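Local coordinates for exoenzyme S synthesis protein C (Pseudomonas aeruginosa, PDB 3KXY) that binds the antiactivator ExsD and blocks its activity, leading to ExsA-mediated transcription of the type III secretion system, at residues 34-42 with 115-126; 50-61 with 93-103. The protein carries 2 engineered substitutions. All coordinates share one frame; numbering follows the deposited sequence.

Contact 1: residues 34-42 with 115-126; sequences LFDEQVGVT and LANLLDHAEFWQ
Phe35 O takes two backbone amides, Gln38 N and Val39 N, each 3.0 Å away; these two residues sit opposite Phe35 on the returning chain, a classic beta bulge. This tight turn between two strands presents Phe35, Val39 and Val41 to one side of the helix, and the main piece that meets them is Leu119. Its CD1 sits squarely over one face of the Phe35 ring, 3.7 Å from the centroid and 8° off the normal, a CH-pi contact. The second methyl fills the angle between ring and strand: Leu119 CD2 touches Phe35 CD2 and lies 3.6 Å from Val41 CG2 and 3.8 Å from Val39 CG1. One turn earlier, Leu115 also splits its two methyls, but from a different rotamer, with CG anti to the backbone N (chi1 -177°): CD1 lies against Val41 CG1 at 3.9 Å and CD2 beside Phe35 CZ. Toward the turn the partners grow polar. Val39 CG2 rests on the aliphatic CG of Glu123, 4.0 Å away, and on the amide end of Gln126, while Ala122 CB backs Val39 CG1. Asp36 OD2 and Glu123 OE2 stand 4.2 Å apart with carboxylate planes nearly parallel; the repulsion is probably eased by a chain of another protein, which gives Glu123 a basic partner in a salt bridge and Asp36 OD1 a polar side chain to bond. That same chain adds a strand to Leu34 and Phe35, continuing the sheet. Helix segment 115-126 crosses strand 39-42 obliquely, their N-to-C directions 141° apart; strand 39-46 has strands 51-60 and 30-35 as its neighbours, and Leu118 carries the helix packing over to Leu54 and Ala56 of strand 51-60.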
loop_
_atom_site.group_PDB
_atom_site.type_symbol
_atom_site.label_atom_id
_atom_site.label_comp_id
_atom_site.label_asym_id
_atom_site.label_seq_id
_atom_site.Cartn_x
_atom_site.Cartn_y
_atom_site.Cartn_z
ATOM N N LEU J 34 5.594 -2.326 20.909
ATOM C CA LEU J 34 6.816 -3.102 20.725
ATOM C C LEU J 34 6.604 -4.564 21.105
ATOM O O LEU J 34 6.384 -4.885 22.273
ATOM C CB LEU J 34 7.961 -2.501 21.542
ATOM C CG LEU J 34 9.319 -3.184 21.383
ATOM C CD1 LEU J 34 9.712 -3.251 19.914
ATOM C CD2 LEU J 34 10.381 -2.465 22.199
ATOM N N PHE J 35 6.674 -5.444 20.112
ATOM C CA PHE J 35 6.407 -6.866 20.317
ATOM C C PHE J 35 7.689 -7.674 20.485
ATOM O O PHE J 35 8.593 -7.601 19.652
ATOM C CB PHE J 35 5.586 -7.426 19.155
ATOM C CG PHE J 35 4.260 -6.749 18.972
ATOM C CD1 PHE J 35 3.133 -7.223 19.617
ATOM C CD2 PHE J 35 4.143 -5.634 18.160
ATOM C CE1 PHE J 35 1.912 -6.601 19.455
ATOM C CE2 PHE J 35 2.927 -5.007 17.994
ATOM C CZ PHE J 35 1.809 -5.491 18.642
ATOM N N ASP J 36 7.755 -8.448 21.564
ATOM C CA ASP J 36 8.926 -9.268 21.862
ATOM C C ASP J 36 10.218 -8.455 21.870
ATOM O O ASP J 36 11.301 -8.995 21.640
ATOM C CB ASP J 36 9.038 -10.435 20.877
ATOM C CG ASP J 36 8.108 -11.582 21.224
ATOM O OD1 ASP J 36 7.629 -11.636 22.377
ATOM O OD2 ASP J 36 7.862 -12.437 20.346
ATOM N N GLU J 37 10.094 -7.159 22.135
ATOM C CA GLU J 37 11.247 -6.268 22.226
ATOM C C GLU J 37 12.031 -6.214 20.918
ATOM O O GLU J 37 13.186 -5.789 20.900
ATOM C CB GLU J 37 12.175 -6.714 23.357
ATOM C CG GLU J 37 11.463 -7.048 24.658
ATOM C CD GLU J 37 12.405 -7.607 25.709
ATOM O OE1 GLU J 37 11.927 -8.297 26.634
ATOM O OE2 GLU J 37 13.626 -7.360 25.608
ATOM N N GLN J 38 11.404 -6.643 19.827
ATOM C CA GLN J 38 12.094 -6.739 18.544
ATOM C C GLN J 38 11.340 -6.056 17.405
ATOM O O GLN J 38 11.928 -5.302 16.630
ATOM C CB GLN J 38 12.365 -8.204 18.192
ATOM C CG GLN J 38 13.279 -8.921 19.177
ATOM C CD GLN J 38 13.464 -10.389 18.844
ATOM O OE1 GLN J 38 12.891 -10.897 17.880
ATOM N NE2 GLN J 38 14.268 -11.081 19.645
ATOM N N VAL J 39 10.041 -6.325 17.302
ATOM C CA VAL J 39 9.236 -5.774 16.217
ATOM C C VAL J 39 8.377 -4.597 16.672
ATOM O O VAL J 39 7.433 -4.765 17.441
ATOM C CB VAL J 39 8.320 -6.842 15.595
ATOM C CG1 VAL J 39 7.529 -6.250 14.439
ATOM C CG2 VAL J 39 9.137 -8.036 15.131
ATOM N N GLY J 40 8.709 -3.406 16.183
ATOM C CA GLY J 40 7.955 -2.209 16.508
ATOM C C GLY J 40 6.841 -1.947 15.512
ATOM O O GLY J 40 7.044 -2.024 14.301
ATOM N N VAL J 41 5.656 -1.636 16.027
ATOM C CA VAL J 41 4.501 -1.361 15.182
ATOM C C VAL J 41 3.900 -0.002 15.527
ATOM O O VAL J 41 3.737 0.334 16.697
ATOM C CB VAL J 41 3.425 -2.459 15.323
ATOM C CG1 VAL J 41 2.167 -2.086 14.550
ATOM C CG2 VAL J 41 3.972 -3.799 14.851
ATOM N N THR J 42 3.579 0.782 14.502
ATOM C CA THR J 42 3.010 2.108 14.710
ATOM C C THR J 42 1.646 2.242 14.040
ATOM O O THR J 42 1.467 1.842 12.889
ATOM C CB THR J 42 3.954 3.216 14.197
ATOM O OG1 THR J 42 5.217 3.117 14.865
ATOM C CG2 THR J 42 3.359 4.592 14.455
ATOM N N LEU J 115 -3.321 -7.164 12.457
ATOM C CA LEU J 115 -2.097 -6.967 13.221
ATOM C C LEU J 115 -1.322 -8.275 13.358
ATOM O O LEU J 115 -0.105 -8.307 13.173
ATOM C CB LEU J 115 -2.414 -6.388 14.599
ATOM C CG LEU J 115 -1.220 -6.050 15.492
ATOM C CD1 LEU J 115 -0.319 -5.028 14.815
ATOM C CD2 LEU J 115 -1.690 -5.543 16.847
ATOM N N ALA J 116 -2.031 -9.351 13.680
ATOM C CA ALA J 116 -1.405 -10.657 13.845
ATOM C C ALA J 116 -0.761 -11.119 12.544
ATOM O O ALA J 116 0.305 -11.734 12.549
ATOM C CB ALA J 116 -2.420 -11.677 14.328
ATOM N N ASN J 117 -1.418 -10.823 11.428
ATOM C CA ASN J 117 -0.880 -11.159 10.118
ATOM C C ASN J 117 0.359 -10.328 9.812
ATOM O O ASN J 117 1.383 -10.854 9.379
ATOM C CB ASN J 117 -1.938 -10.948 9.033
ATOM C CG ASN J 117 -1.495 -11.466 7.678
ATOM O OD1 ASN J 117 -0.707 -12.408 7.589
ATOM N ND2 ASN J 117 -2.007 -10.858 6.614
ATOM N N LEU J 118 0.258 -9.023 10.047
ATOM C CA LEU J 118 1.373 -8.114 9.817
ATOM C C LEU J 118 2.605 -8.563 10.595
ATOM O O LEU J 118 3.718 -8.552 10.070
ATOM C CB LEU J 118 0.992 -6.687 10.211
ATOM C CG LEU J 118 2.088 -5.629 10.063
ATOM C CD1 LEU J 118 2.588 -5.570 8.627
ATOM C CD2 LEU J 118 1.589 -4.266 10.521
ATOM N N LEU J 119 2.400 -8.960 11.847
ATOM C CA LEU J 119 3.488 -9.461 12.677
ATOM C C LEU J 119 4.030 -10.785 12.142
ATOM O O LEU J 119 5.242 -10.996 12.105
ATOM C CB LEU J 119 3.031 -9.620 14.129
ATOM C CG LEU J 119 2.701 -8.326 14.880
ATOM C CD1 LEU J 119 2.178 -8.625 16.277
ATOM C CD2 LEU J 119 3.918 -7.416 14.945
ATOM N N ASP J 120 3.127 -11.671 11.725
ATOM C CA ASP J 120 3.519 -12.959 11.158
ATOM C C ASP J 120 4.513 -12.797 10.012
ATOM O O ASP J 120 5.521 -13.501 9.949
ATOM C CB ASP J 120 2.292 -13.732 10.669
ATOM C CG ASP J 120 1.562 -14.446 11.790
ATOM O OD1 ASP J 120 0.437 -14.930 11.549
ATOM O OD2 ASP J 120 2.111 -14.525 12.909
ATOM N N HIS J 121 4.221 -11.867 9.107
ATOM C CA HIS J 121 5.084 -11.622 7.956
ATOM C C HIS J 121 6.336 -10.842 8.340
ATOM O O HIS J 121 7.429 -11.133 7.854
ATOM C CB HIS J 121 4.315 -10.885 6.858
ATOM C CG HIS J 121 3.351 -11.754 6.114
ATOM N ND1 HIS J 121 3.542 -12.125 4.800
ATOM C CD2 HIS J 121 2.193 -12.339 6.504
ATOM C CE1 HIS J 121 2.541 -12.894 4.412
ATOM N NE2 HIS J 121 1.709 -13.040 5.427
ATOM N N ALA J 122 6.171 -9.855 9.214
ATOM C CA ALA J 122 7.287 -9.032 9.663
ATOM C C ALA J 122 8.364 -9.884 10.322
ATOM O O ALA J 122 9.555 -9.691 10.079
ATOM C CB ALA J 122 6.800 -7.958 10.622
ATOM N N GLU J 123 7.940 -10.825 11.157
ATOM C CA GLU J 123 8.870 -11.718 11.838
ATOM C C GLU J 123 9.525 -12.673 10.851
ATOM O O GLU J 123 10.662 -13.102 11.047
ATOM C CB GLU J 123 8.153 -12.505 12.935
ATOM C CG GLU J 123 7.632 -11.640 14.068
ATOM C CD GLU J 123 6.940 -12.445 15.146
ATOM O OE1 GLU J 123 6.453 -13.554 14.844
ATOM O OE2 GLU J 123 6.881 -11.965 16.298
ATOM N N PHE J 124 8.797 -13.000 9.790
ATOM C CA PHE J 124 9.287 -13.912 8.765
ATOM C C PHE J 124 10.388 -13.270 7.925
ATOM O O PHE J 124 11.436 -13.874 7.698
ATOM C CB PHE J 124 8.133 -14.372 7.873
ATOM C CG PHE J 124 8.559 -15.250 6.734
ATOM C CD1 PHE J 124 8.767 -16.604 6.928
ATOM C CD2 PHE J 124 8.743 -14.723 5.467
ATOM C CE1 PHE J 124 9.156 -17.413 5.881
ATOM C CE2 PHE J 124 9.133 -15.528 4.417
ATOM C CZ PHE J 124 9.339 -16.875 4.624
ATOM N N TRP J 125 10.146 -12.046 7.466
ATOM C CA TRP J 125 11.135 -11.320 6.674
ATOM C C TRP J 125 12.277 -10.803 7.543
ATOM O O TRP J 125 13.339 -10.444 7.037
ATOM C CB TRP J 125 10.481 -10.165 5.913
ATOM C CG TRP J 125 9.523 -10.611 4.847
ATOM C CD1 TRP J 125 8.164 -10.701 4.952
ATOM C CD2 TRP J 125 9.851 -11.034 3.518
ATOM N NE1 TRP J 125 7.628 -11.150 3.769
ATOM C CE2 TRP J 125 8.643 -11.364 2.873
ATOM C CE3 TRP J 125 11.050 -11.166 2.811
ATOM C CZ2 TRP J 125 8.598 -11.815 1.556
ATOM C CZ3 TRP J 125 11.003 -11.615 1.502
ATOM C CH2 TRP J 125 9.786 -11.933 0.890
ATOM N N GLN J 126 12.054 -10.766 8.853
ATOM C CA GLN J 126 13.095 -10.360 9.791
ATOM C C GLN J 126 14.092 -11.494 10.005
ATOM O O GLN J 126 15.261 -11.260 10.312
ATOM C CB GLN J 126 12.484 -9.939 11.129
ATOM C CG GLN J 126 13.500 -9.471 12.162
ATOM C CD GLN J 126 12.865 -9.114 13.493
ATOM O OE1 GLN J 126 11.842 -9.683 13.879
ATOM N NE2 GLN J 126 13.472 -8.172 14.205
#

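Contact 2: residues 50-61 with 93-103; sequences ERLLLEADVVGI and GKVQLYAQILA. Engineered in segment 50-61: Val59 (natural residue Ala).
Asp57 (chi1 -66°) and Gln96 (chi1 -61°) both swing CG opposite their carbonyl carbon, which lays the two side chains alongside each other, pointing the same way from neighbouring antiparallel strands. Their flat ends are almost parallel, 9° apart, but offset. Gln96 NE2 donates to Asp57 OD1 at 3.2 Å, reaching it on the syn side, each bonding atom tilted out of the other group's plane. At the other end of the amide, Tyr98 OH gives its proton to a lone pair of Gln96 OE1 at 2.7 Å, so the two bonds define which way round the amide lies. Glu55 CG lies at the edge of the Tyr98 ring, 3.8 Å from Tyr98 CE1. Beneath this row the backbones are zipped by paired bonds, for example Leu52 N to Ile101 O at 2.9 Å and Ile101 N back to Leu52 O, although the bonds from Leu54 N to Ala99 O and from Ala56 N to Leu97 O are weak. Past Asp57 a beta bulge shifts the register by one: Val95 O accepts from Val58 N, and Val95 N donates to Val59 O at 2.9 Å. Val59, an engineered residue, lies alongside Val95, its CG2 4.1 Å from Val95 CB. Leu52, Leu54, Ala56, Leu97, Ala99 and Ile101 line the sheet face that meets helix 108-128. The face bearing Glu55, Gln96 and Tyr98 meets a second copy of the protein: the Tyr98 ring meets that of its His80, and its Arg77 makes a weak hydrogen bond to Gln96 OE1 and a long, weak ion pair with Glu55 OE1. Arg51 has a similarly weak pair with its Asp83. The chemistry implies an oily side for the core and a mixed polar and apolar side exchanging weak charged contacts of both signs with the second subunit.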
loop_
_atom_site.group_PDB
_atom_site.type_symbol
_atom_site.label_atom_id
_atom_site.label_comp_id
_atom_site.label_asym_id
_atom_site.label_seq_id
_atom_site.Cartn_x
_atom_site.Cartn_y
_atom_site.Cartn_z
ATOM N N GLU J 50 -10.148 8.499 6.034
ATOM C CA GLU J 50 -10.864 7.512 6.835
ATOM C C GLU J 50 -10.278 6.110 6.682
ATOM O O GLU J 50 -10.923 5.212 6.139
ATOM C CB GLU J 50 -12.352 7.509 6.477
ATOM C CG GLU J 50 -13.068 8.809 6.800
ATOM C CD GLU J 50 -14.541 8.769 6.444
ATOM O OE1 GLU J 50 -14.953 7.847 5.709
ATOM O OE2 GLU J 50 -15.288 9.662 6.899
ATOM N N ARG J 51 -9.053 5.929 7.166
ATOM C CA ARG J 51 -8.380 4.639 7.093
ATOM C C ARG J 51 -7.251 4.545 8.114
ATOM O O ARG J 51 -6.547 5.522 8.368
ATOM C CB ARG J 51 -7.840 4.393 5.683
ATOM C CG ARG J 51 -6.904 5.476 5.179
ATOM C CD ARG J 51 -6.471 5.211 3.749
ATOM N NE ARG J 51 -7.615 5.037 2.859
ATOM C CZ ARG J 51 -7.522 4.906 1.539
ATOM N NH1 ARG J 51 -6.335 4.937 0.949
ATOM N NH2 ARG J 51 -8.618 4.751 0.809
ATOM N N LEU J 52 -7.087 3.363 8.699
ATOM C CA LEU J 52 -6.052 3.138 9.702
ATOM C C LEU J 52 -4.811 2.513 9.076
ATOM O O LEU J 52 -4.893 1.470 8.429
ATOM C CB LEU J 52 -6.579 2.236 10.819
ATOM C CG LEU J 52 -5.616 1.955 11.974
ATOM C CD1 LEU J 52 -5.340 3.228 12.762
ATOM C CD2 LEU J 52 -6.175 0.874 12.883
ATOM N N LEU J 53 -3.663 3.156 9.273
ATOM C CA LEU J 53 -2.407 2.648 8.737
ATOM C C LEU J 53 -1.651 1.854 9.795
ATOM O O LEU J 53 -1.754 2.141 10.987
ATOM C CB LEU J 53 -1.531 3.794 8.226
ATOM C CG LEU J 53 -2.147 4.739 7.194
ATOM C CD1 LEU J 53 -1.116 5.757 6.732
ATOM C CD2 LEU J 53 -2.707 3.964 6.012
ATOM N N LEU J 54 -0.892 0.859 9.351
ATOM C CA LEU J 54 -0.114 0.025 10.256
ATOM C C LEU J 54 1.308 -0.151 9.737
ATOM O O LEU J 54 1.535 -0.852 8.751
ATOM C CB LEU J 54 -0.778 -1.344 10.431
ATOM C CG LEU J 54 -2.256 -1.376 10.828
ATOM C CD1 LEU J 54 -2.763 -2.806 10.876
ATOM C CD2 LEU J 54 -2.475 -0.691 12.162
ATOM N N GLU J 55 2.263 0.493 10.401
ATOM C CA GLU J 55 3.669 0.348 10.046
ATOM C C GLU J 55 4.326 -0.726 10.906
ATOM O O GLU J 55 4.013 -0.863 12.089
ATOM C CB GLU J 55 4.411 1.677 10.208
ATOM C CG GLU J 55 3.958 2.766 9.248
ATOM C CD GLU J 55 4.746 4.051 9.416
ATOM O OE1 GLU J 55 5.609 4.109 10.318
ATOM O OE2 GLU J 55 4.501 5.004 8.646
ATOM N N ALA J 56 5.238 -1.485 10.307
ATOM C CA ALA J 56 5.929 -2.550 11.021
ATOM C C ALA J 56 7.409 -2.591 10.661
ATOM O O ALA J 56 7.766 -2.776 9.498
ATOM C CB ALA J 56 5.274 -3.890 10.732
ATOM N N ASP J 57 8.264 -2.415 11.662
ATOM C CA ASP J 57 9.706 -2.499 11.459
ATOM C C ASP J 57 10.135 -3.953 11.295
ATOM O O ASP J 57 9.894 -4.783 12.172
ATOM C CB ASP J 57 10.459 -1.852 12.625
ATOM C CG ASP J 57 10.235 -0.352 12.707
ATOM O OD1 ASP J 57 9.520 0.195 11.841
ATOM O OD2 ASP J 57 10.778 0.281 13.638
ATOM N N VAL J 58 10.772 -4.253 10.169
ATOM C CA VAL J 58 11.198 -5.614 9.865
ATOM C C VAL J 58 12.664 -5.848 10.229
ATOM O O VAL J 58 12.963 -6.520 11.216
ATOM C CB VAL J 58 10.975 -5.949 8.380
ATOM C CG1 VAL J 58 11.410 -7.375 8.086
ATOM C CG2 VAL J 58 9.515 -5.744 8.009
ATOM N N VAL J 59 13.573 -5.293 9.432
ATOM C CA VAL J 59 15.005 -5.457 9.677
ATOM C C VAL J 59 15.801 -4.175 9.463
ATOM O O VAL J 59 15.303 -3.207 8.888
ATOM C CB VAL J 59 15.616 -6.548 8.779
ATOM C CG1 VAL J 59 15.306 -7.925 9.329
ATOM C CG2 VAL J 59 15.118 -6.399 7.349
ATOM N N GLY J 60 17.047 -4.183 9.929
ATOM C CA GLY J 60 17.954 -3.073 9.716
ATOM C C GLY J 60 18.775 -3.279 8.458
ATOM O O GLY J 60 19.138 -4.407 8.123
ATOM N N ILE J 61 19.069 -2.187 7.761
ATOM C CA ILE J 61 19.781 -2.256 6.491
ATOM C C ILE J 61 21.230 -2.708 6.668
ATOM O O ILE J 61 21.864 -3.179 5.722
ATOM C CB ILE J 61 19.750 -0.898 5.759
ATOM C CG1 ILE J 61 20.229 -1.052 4.314
ATOM C CG2 ILE J 61 20.582 0.135 6.510
ATOM C CD1 ILE J 61 20.220 0.239 3.528
ATOM N N GLY J 93 16.746 3.383 9.090
ATOM C CA GLY J 93 17.447 2.280 8.458
ATOM C C GLY J 93 16.664 0.989 8.597
ATOM O O GLY J 93 17.232 -0.103 8.549
ATOM N N LYS J 94 15.354 1.120 8.771
ATOM C CA LYS J 94 14.482 -0.032 8.963
ATOM C C LYS J 94 13.614 -0.302 7.739
ATOM O O LYS J 94 13.036 0.617 7.161
ATOM C CB LYS J 94 13.587 0.177 10.188
ATOM C CG LYS J 94 14.300 0.043 11.523
ATOM C CD LYS J 94 14.675 -1.403 11.805
ATOM C CE LYS J 94 15.268 -1.561 13.195
ATOM N NZ LYS J 94 15.563 -2.987 13.507
ATOM N N VAL J 95 13.532 -1.570 7.351
ATOM C CA VAL J 95 12.600 -1.998 6.318
ATOM C C VAL J 95 11.230 -2.179 6.960
ATOM O O VAL J 95 11.124 -2.728 8.054
ATOM C CB VAL J 95 13.046 -3.319 5.670
ATOM C CG1 VAL J 95 11.991 -3.821 4.696
ATOM C CG2 VAL J 95 14.385 -3.139 4.972
ATOM N N GLN J 96 10.184 -1.712 6.288
ATOM C CA GLN J 96 8.850 -1.714 6.881
ATOM C C GLN J 96 7.782 -2.347 5.994
ATOM O O GLN J 96 7.788 -2.177 4.774
ATOM C CB GLN J 96 8.433 -0.286 7.242
ATOM C CG GLN J 96 9.337 0.389 8.257
ATOM C CD GLN J 96 9.000 1.853 8.449
ATOM O OE1 GLN J 96 8.349 2.465 7.603
ATOM N NE2 GLN J 96 9.444 2.424 9.562
ATOM N N LEU J 97 6.868 -3.081 6.620
ATOM C CA LEU J 97 5.681 -3.579 5.939
ATOM C C LEU J 97 4.504 -2.679 6.283
ATOM O O LEU J 97 4.374 -2.229 7.420
ATOM C CB LEU J 97 5.376 -5.019 6.356
ATOM C CG LEU J 97 6.237 -6.123 5.742
ATOM C CD1 LEU J 97 5.864 -7.476 6.326
ATOM C CD2 LEU J 97 6.085 -6.130 4.232
ATOM N N TYR J 98 3.648 -2.413 5.303
ATOM C CA TYR J 98 2.498 -1.549 5.530
ATOM C C TYR J 98 1.180 -2.274 5.278
ATOM O O TYR J 98 1.030 -2.998 4.294
ATOM C CB TYR J 98 2.584 -0.291 4.662
ATOM C CG TYR J 98 3.911 0.424 4.752
ATOM C CD1 TYR J 98 4.319 1.032 5.934
ATOM C CD2 TYR J 98 4.756 0.496 3.654
ATOM C CE1 TYR J 98 5.534 1.685 6.017
ATOM C CE2 TYR J 98 5.971 1.149 3.728
ATOM C CZ TYR J 98 6.355 1.740 4.912
ATOM O OH TYR J 98 7.566 2.388 4.983
ATOM N N ALA J 99 0.230 -2.071 6.184
ATOM C CA ALA J 99 -1.112 -2.615 6.041
ATOM C C ALA J 99 -2.120 -1.535 6.402
ATOM O O ALA J 99 -1.869 -0.715 7.283
ATOM C CB ALA J 99 -1.291 -3.825 6.937
ATOM N N GLN J 100 -3.258 -1.529 5.719
ATOM C CA GLN J 100 -4.276 -0.519 5.979
ATOM C C GLN J 100 -5.653 -1.137 6.195
ATOM O O GLN J 100 -5.942 -2.227 5.702
ATOM C CB GLN J 100 -4.323 0.509 4.847
ATOM C CG GLN J 100 -4.700 -0.065 3.495
ATOM C CD GLN J 100 -4.724 0.990 2.407
ATOM O OE1 GLN J 100 -4.165 2.075 2.565
ATOM N NE2 GLN J 100 -5.375 0.675 1.292
ATOM N N ILE J 101 -6.492 -0.429 6.942
ATOM C CA ILE J 101 -7.851 -0.873 7.214
ATOM C C ILE J 101 -8.831 0.265 6.965
ATOM O O ILE J 101 -8.756 1.310 7.611
ATOM C CB ILE J 101 -8.010 -1.346 8.670
ATOM C CG1 ILE J 101 -6.964 -2.410 9.006
ATOM C CG2 ILE J 101 -9.415 -1.878 8.905
ATOM C CD1 ILE J 101 -7.014 -2.878 10.441
ATOM N N LEU J 102 -9.747 0.062 6.023
ATOM C CA LEU J 102 -10.767 1.061 5.729
ATOM C C LEU J 102 -11.704 1.222 6.919
ATOM O O LEU J 102 -12.058 0.244 7.576
ATOM C CB LEU J 102 -11.561 0.664 4.487
ATOM C CG LEU J 102 -10.760 0.503 3.195
ATOM C CD1 LEU J 102 -11.673 0.100 2.047
ATOM C CD2 LEU J 102 -10.015 1.788 2.867
ATOM N N ALA J 103 -12.105 2.459 7.193
ATOM C CA ALA J 103 -12.983 2.748 8.322
ATOM C C ALA J 103 -14.290 1.964 8.241
ATOM O O ALA J 103 -14.999 1.820 9.237
ATOM C CB ALA J 103 -13.262 4.239 8.405
#

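Overall arrangement
Contact 2 is nested along the chain inside the loop that contact 1 closes: the order is 34-42, 50-61, 93-103, 115-126. Their centres lie only about 10 Å apart, and both use the same antiparallel sheet, in which strands 39-46, 51-60 and 94-102 are successive neighbours. They touch directly, with Gly40 O 2.9 Å from Asp57 N in a probable hydrogen bond and Gln126 packed on Val58. Contact 2 joins central strand 51-60 to its neighbour 94-102, close to the centre of the molecule, while contact 1 fastens helix 108-128 against the sheet's first hairpin. In this CesT-family protein, another protein's chain extends the sheet at edge strand 30-35, and a second subunit meets the face of Glu55, Gln96 and Tyr98.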